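Local coordinates for beta-lactamase domain protein (Burkholderia ambifaria, PDB 5I0P) that is probably a zinc-dependent hydrolase of the metallo-beta-lactamase superfamily that binds two zinc ions, at residues A[51-56]-A[80-85]; A[96-101]-A[112-117]; A[271-276]-A[282-287]. All coordinates share one frame; numbering follows the deposited sequence.

Interaction 1 (A[51-56]-A[80-85]); sequences INLWLL and THWEQI
Leu53 keeps CG anti to its carbonyl carbon (chi1 -47°), which carries its methyls off the strand toward Trp82. Trp82 has a chi1 of -94°, well off the usual staggered value, and this swings the indole from the helix toward the strand. The pair lies inside the alpha-beta/beta-alpha sandwich of the metallo-beta-lactamase fold. Here helix 80-85 packs on one face of the sheet that holds strand 51-56. The two short segments run at 22° to each other, with axes 12.8 Å apart at closest approach. That gap is wide, so side chains alone bridge it. Leu53 CD1 approaches the benzene half of the indole obliquely, 3.3 Å from Trp82 CZ2. It also nears the fused bond, 3.8 Å from Trp82 CE2. Leu55 meets the same ring more loosely: its CD2 sits at the edge, near the ring plane, 4.4 Å from Trp82 CZ3. Trp82 NE1 donates a hydrogen bond to Cys71 O, which helps fix the rotation of the ring, and Leu40 and Ile68, on the strands flanking 51-56, also touch the indole. The side chain of Leu53 is about 6 Å from that of His107, a zinc ligand, so this apolar packing lies close to the metal site. Trp54, between the two leucines in sequence, points to the other face. One turn on from Trp82, Ile85 and Leu55 slide past each other in opposite directions, with Ile85 CG2 lying 3.9 Å from Leu55 CD1.

Interaction 2 (A[96-101]-A[112-117]); sequences LRVLVT and NWLCEG
Val98 alone carries the strand side of this contact, and it meets Leu114 and Cys115 of helix 111-115. Its CG1 is anti to the backbone N (chi1 179°). CG2 therefore lies beside the backbone N, where it can face the helix. That methyl rests 3.9 Å from Leu114 CB, and the two side chains cross at about a right angle. Cys115 turns SG away from its own carbonyl carbon (chi1 -80°). The sulfur comes alongside the valine branch point, 4.0 Å from Val98 CB and equally far from Val98 CG2. Val98 thus touches the root of the leucine and the tip of the cysteine. Beyond CB, Leu114 runs on to Phe86 of helix 76-88, while Cys115 also touches Leu127 on the neighbouring strand. The helix packs on a face of the seven-stranded sheet in the alpha-beta/beta-alpha sandwich. It stops right after the contact in a Schellman motif. Gly117, with positive phi, is its C-prime residue, and Gly117 N bonds back to Leu114 O at 2.9 Å. Leu114 O also accepts a bond from Trp123 NE1. Arg97 points off the other face of the strand, to Asp58 and the ring of Trp128. The two segments meet through apolar van der Waals packing, without hydrogen bonds between them. The thiol serves as an apolar surface, so the fit probably depends on shape.

Interaction 3 (A[271-276]-A[282-287]); sequences TLVLPS and RGVRTR
A single water joins Gly283 and Thr271 across the contact. It accepts a hydrogen bond from Gly283 N at 2.8 Å. It also donates to Thr271 O, at a distance of 2.5 Å that is short and whose exact length is doubtful. It sits between the start of strand 272-275 and the start of helix 284-308. Gly283 is the N-cap residue of that helix, and its carbonyl already takes Arg287 N, at 3.0 Å, in the first turn. The chain here runs through strand 272-275, a loop, the short edge strand 281-282 and then the helix, at the border of the second sheet. The bonding of Val273 to Phe281 ties the two strands together. The side chain of Arg282 lies back over Leu272. It is extended from CG to NE, with CG 3.5 Å from Thr271 O. The guanidinium turns one face to Leu272: CB lies over it, 3.7 Å from Arg282 NH2. Leu272 CD1 also lies over that face, about 4.1 Å above the guanidinium plane. Arg282 NE donates to Asp270 O, which helps hold the flat group in place. On the helix side, Val284 and Val273 cross at about a right angle. Val284 puts CG1 between its backbone N and carbonyl carbon (chi1 64°), the crowded position, and CG2 anti to N. Val273 CG2 reaches Val284 CB at 3.7 Å. Val273 also packs on Ser230 of the adjoining strand. The contact is therefore mixed. The water appears to relay a polar link between two backbones, the valines supply apolar packing, and the arginine contributes both its aliphatic chain and its guanidinium face.

All three contacts join a strand to a helix, but at different places. Interactions 1 and 2 serve the same seven-stranded sheet and are both buried and apolar. They also touch directly: Trp82 CZ2 lies 4.0 Å from Leu114 CD1, and Trp113 packs against Trp82 and Glu83. Interaction 3 belongs to the other large sheet. It has a buried valine pair too, but a partly exposed arginine and a water add polar chemistry. Strand 51-56 links the two sheets: Asn52 N is 2.7 Å from Ser276 O, a probable hydrogen bond, and Trp54 packs on Leu274. Interactions 2 and 3 do not touch.

Interaction 1 (A[51-56]-A[80-85])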
loop_
_atom_site.group_PDB
_atom_site.type_symbol
_atom_site.label_atom_id
_atom_site.label_comp_id
_atom_site.label_asym_id
_atom_site.label_seq_id
_atom_site.Cartn_x
_atom_site.Cartn_y
_atom_site.Cartn_z
ATOM N N ILE A 51 6.289 -3.592 -8.564
ATOM C CA ILE A 51 5.115 -3.913 -7.760
ATOM C C ILE A 51 4.681 -5.333 -8.105
ATOM O O ILE A 51 4.714 -5.736 -9.273
ATOM C CB ILE A 51 3.962 -2.898 -7.961
ATOM C CG1 ILE A 51 2.750 -3.284 -7.098
ATOM C CG2 ILE A 51 3.596 -2.718 -9.442
ATOM C CD1 ILE A 51 1.664 -2.234 -7.039
ATOM N N ASN A 52 4.284 -6.090 -7.082
ATOM C CA ASN A 52 3.758 -7.438 -7.264
ATOM C C ASN A 52 2.256 -7.366 -7.425
ATOM O O ASN A 52 1.581 -6.724 -6.614
ATOM C CB ASN A 52 4.097 -8.343 -6.082
ATOM C CG ASN A 52 5.568 -8.414 -5.819
ATOM O OD1 ASN A 52 6.344 -8.574 -6.752
ATOM N ND2 ASN A 52 5.968 -8.332 -4.543
ATOM N N LEU A 53 1.740 -8.005 -8.478
ATOM C CA LEU A 53 0.298 -8.083 -8.710
ATOM C C LEU A 53 -0.153 -9.534 -8.618
ATOM O O LEU A 53 0.643 -10.463 -8.755
ATOM C CB LEU A 53 -0.111 -7.473 -10.072
ATOM C CG LEU A 53 0.457 -6.093 -10.450
ATOM C CD1 LEU A 53 -0.037 -5.686 -11.817
ATOM C CD2 LEU A 53 0.169 -4.970 -9.394
ATOM N N TRP A 54 -1.439 -9.732 -8.369
ATOM C CA TRP A 54 -1.953 -11.068 -8.125
ATOM C C TRP A 54 -3.066 -11.383 -9.118
ATOM O O TRP A 54 -3.994 -10.578 -9.308
ATOM C CB TRP A 54 -2.416 -11.200 -6.659
ATOM C CG TRP A 54 -1.420 -10.571 -5.748
ATOM C CD1 TRP A 54 -1.540 -9.353 -5.128
ATOM C CD2 TRP A 54 -0.093 -11.050 -5.443
ATOM N NE1 TRP A 54 -0.405 -9.073 -4.415
ATOM C CE2 TRP A 54 0.511 -10.079 -4.597
ATOM C CE3 TRP A 54 0.632 -12.206 -5.779
ATOM C CZ2 TRP A 54 1.805 -10.232 -4.077
ATOM C CZ3 TRP A 54 1.914 -12.369 -5.260
ATOM C CH2 TRP A 54 2.494 -11.380 -4.418
ATOM N N LEU A 55 -2.931 -12.539 -9.781
ATOM C CA LEU A 55 -3.966 -13.132 -10.620
ATOM C C LEU A 55 -4.562 -14.304 -9.848
ATOM O O LEU A 55 -3.839 -15.258 -9.521
ATOM C CB LEU A 55 -3.400 -13.633 -11.938
ATOM C CG LEU A 55 -3.311 -12.778 -13.187
ATOM C CD1 LEU A 55 -2.611 -13.596 -14.293
ATOM C CD2 LEU A 55 -4.664 -12.304 -13.641
ATOM N N LEU A 56 -5.858 -14.225 -9.531
ATOM C CA LEU A 56 -6.532 -15.263 -8.769
ATOM C C LEU A 56 -7.522 -16.004 -9.655
ATOM O O LEU A 56 -8.438 -15.395 -10.211
ATOM C CB LEU A 56 -7.233 -14.664 -7.568
ATOM C CG LEU A 56 -6.411 -13.765 -6.652
ATOM C CD1 LEU A 56 -7.277 -13.372 -5.464
ATOM C CD2 LEU A 56 -5.176 -14.476 -6.193
ATOM N N THR A 80 2.302 -3.201 -21.833
ATOM C CA THR A 80 2.813 -4.220 -22.736
ATOM C C THR A 80 2.865 -5.574 -22.043
ATOM O O THR A 80 2.532 -6.604 -22.651
ATOM C CB THR A 80 4.218 -3.826 -23.230
ATOM O OG1 THR A 80 4.173 -2.579 -23.938
ATOM C CG2 THR A 80 4.789 -4.911 -24.187
ATOM N N HIS A 81 3.302 -5.596 -20.770
ATOM C CA HIS A 81 3.387 -6.858 -20.039
ATOM C C HIS A 81 1.997 -7.416 -19.710
ATOM O O HIS A 81 1.783 -8.636 -19.754
ATOM C CB HIS A 81 4.226 -6.673 -18.774
ATOM C CG HIS A 81 5.672 -6.359 -19.032
ATOM N ND1 HIS A 81 6.333 -6.754 -20.179
ATOM C CD2 HIS A 81 6.592 -5.702 -18.282
ATOM C CE1 HIS A 81 7.589 -6.346 -20.125
ATOM N NE2 HIS A 81 7.777 -5.714 -18.982
ATOM N N TRP A 82 1.034 -6.550 -19.397
ATOM C CA TRP A 82 -0.333 -7.025 -19.209
ATOM C C TRP A 82 -0.858 -7.665 -20.489
ATOM O O TRP A 82 -1.446 -8.758 -20.456
ATOM C CB TRP A 82 -1.249 -5.877 -18.789
ATOM C CG TRP A 82 -1.447 -5.710 -17.324
ATOM C CD1 TRP A 82 -1.252 -4.567 -16.605
ATOM C CD2 TRP A 82 -1.897 -6.705 -16.391
ATOM N NE1 TRP A 82 -1.551 -4.787 -15.281
ATOM C CE2 TRP A 82 -1.941 -6.090 -15.117
ATOM C CE3 TRP A 82 -2.246 -8.062 -16.503
ATOM C CZ2 TRP A 82 -2.361 -6.772 -13.964
ATOM C CZ3 TRP A 82 -2.649 -8.746 -15.355
ATOM C CH2 TRP A 82 -2.699 -8.095 -14.100
ATOM N N GLU A 83 -0.641 -6.999 -21.635
ATOM C CA GLU A 83 -1.093 -7.572 -22.904
ATOM C C GLU A 83 -0.477 -8.932 -23.149
ATOM O O GLU A 83 -1.152 -9.832 -23.656
ATOM C CB GLU A 83 -0.793 -6.637 -24.071
ATOM C CG GLU A 83 -1.805 -5.496 -24.182
ATOM C CD GLU A 83 -3.217 -5.995 -24.443
ATOM O OE1 GLU A 83 -4.150 -5.424 -23.882
ATOM O OE2 GLU A 83 -3.392 -6.979 -25.192
ATOM N N GLN A 84 0.786 -9.113 -22.761
ATOM C CA GLN A 84 1.425 -10.414 -22.886
ATOM C C GLN A 84 0.804 -11.432 -21.937
ATOM O O GLN A 84 0.637 -12.605 -22.299
ATOM C CB GLN A 84 2.923 -10.291 -22.626
ATOM C CG GLN A 84 3.716 -9.745 -23.800
ATOM C CD GLN A 84 5.123 -9.299 -23.413
ATOM O OE1 GLN A 84 5.532 -9.370 -22.239
ATOM N NE2 GLN A 84 5.869 -8.818 -24.407
ATOM N N ILE A 85 0.448 -11.012 -20.723
ATOM C CA ILE A 85 -0.190 -11.949 -19.803
ATOM C C ILE A 85 -1.586 -12.315 -20.289
ATOM O O ILE A 85 -2.017 -13.470 -20.166
ATOM C CB ILE A 85 -0.212 -11.378 -18.379
ATOM C CG1 ILE A 85 1.140 -11.634 -17.687
ATOM C CG2 ILE A 85 -1.439 -11.916 -17.593
ATOM C CD1 ILE A 85 1.725 -10.438 -17.019
#

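Interaction 2 (A[96-101]-A[112-117])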
loop_
_atom_site.group_PDB
_atom_site.type_symbol
_atom_site.label_atom_id
_atom_site.label_comp_id
_atom_site.label_asym_id
_atom_site.label_seq_id
_atom_site.Cartn_x
_atom_site.Cartn_y
_atom_site.Cartn_z
ATOM N N LEU A 96 -12.578 -11.313 -14.610
ATOM C CA LEU A 96 -13.948 -11.178 -14.118
ATOM C C LEU A 96 -14.181 -9.891 -13.332
ATOM O O LEU A 96 -15.321 -9.421 -13.259
ATOM C CB LEU A 96 -14.326 -12.390 -13.247
ATOM C CG LEU A 96 -14.165 -13.754 -13.934
ATOM C CD1 LEU A 96 -14.436 -14.948 -13.001
ATOM C CD2 LEU A 96 -15.077 -13.800 -15.144
ATOM N N ARG A 97 -13.139 -9.313 -12.753
ATOM C CA ARG A 97 -13.249 -8.106 -11.951
ATOM C C ARG A 97 -11.829 -7.673 -11.596
ATOM O O ARG A 97 -10.882 -8.463 -11.660
ATOM C CB ARG A 97 -14.097 -8.325 -10.681
ATOM C CG ARG A 97 -13.561 -9.375 -9.731
ATOM C CD ARG A 97 -14.374 -9.532 -8.481
ATOM N NE ARG A 97 -14.138 -10.860 -7.936
ATOM C CZ ARG A 97 -14.853 -11.426 -6.972
ATOM N NH1 ARG A 97 -15.869 -10.758 -6.432
ATOM N NH2 ARG A 97 -14.584 -12.672 -6.577
ATOM N N VAL A 98 -11.688 -6.403 -11.257
ATOM C CA VAL A 98 -10.415 -5.867 -10.817
ATOM C C VAL A 98 -10.578 -5.387 -9.376
ATOM O O VAL A 98 -11.441 -4.541 -9.078
ATOM C CB VAL A 98 -9.925 -4.742 -11.733
ATOM C CG1 VAL A 98 -8.628 -4.201 -11.213
ATOM C CG2 VAL A 98 -9.779 -5.263 -13.162
ATOM N N LEU A 99 -9.758 -5.934 -8.486
ATOM C CA LEU A 99 -9.749 -5.566 -7.087
ATOM C C LEU A 99 -8.490 -4.761 -6.795
ATOM O O LEU A 99 -7.415 -5.095 -7.287
ATOM C CB LEU A 99 -9.817 -6.825 -6.245
ATOM C CG LEU A 99 -10.247 -6.690 -4.809
ATOM C CD1 LEU A 99 -10.885 -7.970 -4.342
ATOM C CD2 LEU A 99 -8.996 -6.352 -3.962
ATOM N N VAL A 100 -8.619 -3.688 -6.014
ATOM C CA VAL A 100 -7.504 -2.782 -5.736
ATOM C C VAL A 100 -7.331 -2.578 -4.228
ATOM O O VAL A 100 -8.287 -2.235 -3.523
ATOM C CB VAL A 100 -7.688 -1.434 -6.456
ATOM C CG1 VAL A 100 -6.658 -0.414 -5.951
ATOM C CG2 VAL A 100 -7.566 -1.659 -7.955
ATOM N N THR A 101 -6.101 -2.759 -3.739
ATOM C CA THR A 101 -5.862 -2.663 -2.304
ATOM C C THR A 101 -6.004 -1.230 -1.783
ATOM O O THR A 101 -6.491 -1.009 -0.664
ATOM C CB THR A 101 -4.468 -3.228 -1.967
ATOM O OG1 THR A 101 -3.448 -2.546 -2.712
ATOM C CG2 THR A 101 -4.386 -4.699 -2.245
ATOM N N ASN A 112 -8.694 1.528 -14.613
ATOM C CA ASN A 112 -9.681 1.780 -15.659
ATOM C C ASN A 112 -9.343 1.022 -16.934
ATOM O O ASN A 112 -10.208 0.372 -17.529
ATOM C CB ASN A 112 -9.813 3.259 -15.964
ATOM C CG ASN A 112 -11.031 3.531 -16.821
ATOM O OD1 ASN A 112 -12.162 3.481 -16.330
ATOM N ND2 ASN A 112 -10.824 3.776 -18.092
ATOM N N TRP A 113 -8.078 1.074 -17.354
ATOM C CA TRP A 113 -7.620 0.332 -18.532
ATOM C C TRP A 113 -7.901 -1.160 -18.409
ATOM O O TRP A 113 -8.391 -1.790 -19.355
ATOM C CB TRP A 113 -6.125 0.556 -18.706
ATOM C CG TRP A 113 -5.527 -0.043 -19.923
ATOM C CD1 TRP A 113 -5.587 0.455 -21.186
ATOM C CD2 TRP A 113 -4.711 -1.221 -19.994
ATOM N NE1 TRP A 113 -4.872 -0.340 -22.032
ATOM C CE2 TRP A 113 -4.315 -1.369 -21.321
ATOM C CE3 TRP A 113 -4.276 -2.159 -19.059
ATOM C CZ2 TRP A 113 -3.531 -2.442 -21.753
ATOM C CZ3 TRP A 113 -3.469 -3.227 -19.501
ATOM C CH2 TRP A 113 -3.114 -3.345 -20.820
ATOM N N LEU A 114 -7.593 -1.741 -17.243
ATOM C CA LEU A 114 -7.890 -3.150 -17.014
ATOM C C LEU A 114 -9.380 -3.417 -17.046
ATOM O O LEU A 114 -9.844 -4.318 -17.751
ATOM C CB LEU A 114 -7.323 -3.605 -15.667
ATOM C CG LEU A 114 -5.806 -3.771 -15.652
ATOM C CD1 LEU A 114 -5.350 -4.188 -14.276
ATOM C CD2 LEU A 114 -5.345 -4.744 -16.689
ATOM N N CYS A 115 -10.153 -2.604 -16.316
ATOM C CA CYS A 115 -11.587 -2.815 -16.227
ATOM C C CYS A 115 -12.219 -2.845 -17.593
ATOM O O CYS A 115 -13.179 -3.596 -17.821
ATOM C CB CYS A 115 -12.229 -1.701 -15.419
ATOM S SG CYS A 115 -12.051 -1.959 -13.719
ATOM N N GLU A 116 -11.683 -2.049 -18.512
ATOM C CA GLU A 116 -12.277 -1.892 -19.819
ATOM C C GLU A 116 -11.647 -2.780 -20.870
ATOM O O GLU A 116 -11.940 -2.620 -22.070
ATOM C CB GLU A 116 -12.241 -0.429 -20.196
ATOM C CG GLU A 116 -13.519 0.212 -19.701
ATOM C CD GLU A 116 -13.394 1.678 -19.721
ATOM O OE1 GLU A 116 -12.467 2.147 -20.427
ATOM O OE2 GLU A 116 -14.183 2.353 -19.021
ATOM N N GLY A 117 -10.812 -3.727 -20.446
ATOM C CA GLY A 117 -10.355 -4.785 -21.319
ATOM C C GLY A 117 -9.009 -4.570 -21.966
ATOM O O GLY A 117 -8.685 -5.292 -22.911
#

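Interaction 3 (A[271-276]-A[282-287])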
loop_
_atom_site.group_PDB
_atom_site.type_symbol
_atom_site.label_atom_id
_atom_site.label_comp_id
_atom_site.label_asym_id
_atom_site.label_seq_id
_atom_site.Cartn_x
_atom_site.Cartn_y
_atom_site.Cartn_z
ATOM N N THR A 271 1.739 -18.091 8.158
ATOM C CA THR A 271 0.979 -17.439 7.106
ATOM C C THR A 271 1.907 -17.055 5.973
ATOM O O THR A 271 2.983 -16.490 6.186
ATOM C CB THR A 271 0.239 -16.202 7.638
ATOM O OG1 THR A 271 -0.648 -16.598 8.681
ATOM C CG2 THR A 271 -0.572 -15.517 6.538
ATOM N N LEU A 272 1.483 -17.386 4.772
ATOM C CA LEU A 272 2.154 -16.940 3.573
ATOM C C LEU A 272 1.718 -15.504 3.337
ATOM O O LEU A 272 0.522 -15.226 3.278
ATOM C CB LEU A 272 1.774 -17.837 2.394
ATOM C CG LEU A 272 2.376 -17.481 1.046
ATOM C CD1 LEU A 272 3.895 -17.482 1.187
ATOM C CD2 LEU A 272 1.908 -18.464 -0.057
ATOM N N VAL A 273 2.668 -14.584 3.342
ATOM C CA VAL A 273 2.417 -13.176 3.068
ATOM C C VAL A 273 2.760 -12.903 1.612
ATOM O O VAL A 273 3.841 -13.278 1.140
ATOM C CB VAL A 273 3.235 -12.265 3.999
ATOM C CG1 VAL A 273 2.833 -10.818 3.799
ATOM C CG2 VAL A 273 3.058 -12.696 5.460
ATOM N N LEU A 274 1.831 -12.267 0.891
ATOM C CA LEU A 274 2.044 -11.836 -0.485
ATOM C C LEU A 274 2.103 -10.314 -0.500
ATOM O O LEU A 274 1.069 -9.638 -0.520
ATOM C CB LEU A 274 0.945 -12.376 -1.401
ATOM C CG LEU A 274 0.773 -13.908 -1.321
ATOM C CD1 LEU A 274 -0.294 -14.459 -2.272
ATOM C CD2 LEU A 274 2.055 -14.575 -1.637
ATOM N N PRO A 275 3.284 -9.725 -0.419
ATOM C CA PRO A 275 3.392 -8.270 -0.328
ATOM C C PRO A 275 3.541 -7.663 -1.709
ATOM O O PRO A 275 4.004 -8.305 -2.655
ATOM C CB PRO A 275 4.681 -8.078 0.466
ATOM C CG PRO A 275 5.573 -9.228 -0.123
ATOM C CD PRO A 275 4.604 -10.380 -0.407
ATOM N N SER A 276 3.165 -6.394 -1.798
ATOM C CA SER A 276 3.206 -5.748 -3.094
ATOM C C SER A 276 4.609 -5.343 -3.510
ATOM O O SER A 276 4.807 -4.992 -4.673
ATOM C CB SER A 276 2.245 -4.576 -3.106
ATOM O OG SER A 276 0.927 -5.130 -3.084
ATOM N N ARG A 282 7.206 -16.092 4.662
ATOM C CA ARG A 282 6.614 -16.467 5.926
ATOM C C ARG A 282 7.431 -15.820 7.039
ATOM O O ARG A 282 8.652 -15.662 6.929
ATOM C CB ARG A 282 6.574 -17.993 6.084
ATOM C CG ARG A 282 5.538 -18.665 5.203
ATOM C CD ARG A 282 5.309 -20.171 5.476
ATOM N NE ARG A 282 4.084 -20.587 4.778
ATOM C CZ ARG A 282 4.028 -21.017 3.514
ATOM N NH1 ARG A 282 5.147 -21.126 2.818
ATOM N NH2 ARG A 282 2.858 -21.334 2.944
ATOM N N GLY A 283 6.748 -15.471 8.124
ATOM C CA GLY A 283 7.395 -14.781 9.210
ATOM C C GLY A 283 6.768 -13.425 9.420
ATOM O O GLY A 283 7.472 -12.443 9.699
ATOM N N VAL A 284 5.437 -13.360 9.293
ATOM C CA VAL A 284 4.775 -12.069 9.416
ATOM C C VAL A 284 5.015 -11.471 10.795
ATOM O O VAL A 284 5.298 -10.273 10.920
ATOM C CB VAL A 284 3.272 -12.176 9.093
ATOM C CG1 VAL A 284 2.546 -13.065 10.094
ATOM C CG2 VAL A 284 2.664 -10.761 9.103
ATOM N N ARG A 285 4.973 -12.302 11.842
ATOM C CA ARG A 285 5.151 -11.787 13.195
ATOM C C ARG A 285 6.567 -11.276 13.398
ATOM O O ARG A 285 6.772 -10.255 14.070
ATOM C CB ARG A 285 4.821 -12.856 14.232
ATOM C CG ARG A 285 4.496 -12.258 15.600
ATOM C CD ARG A 285 3.840 -13.265 16.536
ATOM N NE ARG A 285 2.652 -13.807 15.901
ATOM C CZ ARG A 285 2.121 -14.988 16.183
ATOM N NH1 ARG A 285 2.686 -15.757 17.105
ATOM N NH2 ARG A 285 1.040 -15.399 15.527
ATOM N N THR A 286 7.558 -11.976 12.825
ATOM C CA THR A 286 8.938 -11.502 12.898
ATOM C C THR A 286 9.118 -10.159 12.189
ATOM O O THR A 286 9.776 -9.260 12.714
ATOM C CB THR A 286 9.877 -12.565 12.348
ATOM O OG1 THR A 286 9.837 -13.691 13.226
ATOM C CG2 THR A 286 11.287 -12.058 12.304
ATOM N N ARG A 287 8.528 -9.996 11.004
ATOM C CA ARG A 287 8.676 -8.744 10.280
ATOM C C ARG A 287 8.028 -7.600 11.031
ATOM O O ARG A 287 8.602 -6.502 11.134
ATOM C CB ARG A 287 8.039 -8.860 8.908
ATOM C CG ARG A 287 8.096 -7.589 8.091
ATOM C CD ARG A 287 9.519 -7.030 7.981
ATOM N NE ARG A 287 9.555 -5.839 7.128
ATOM C CZ ARG A 287 10.521 -4.936 7.150
ATOM N NH1 ARG A 287 11.537 -5.085 7.985
ATOM N NH2 ARG A 287 10.484 -3.903 6.323
HETATM O O HOH W 1 3.989 -15.940 8.425
#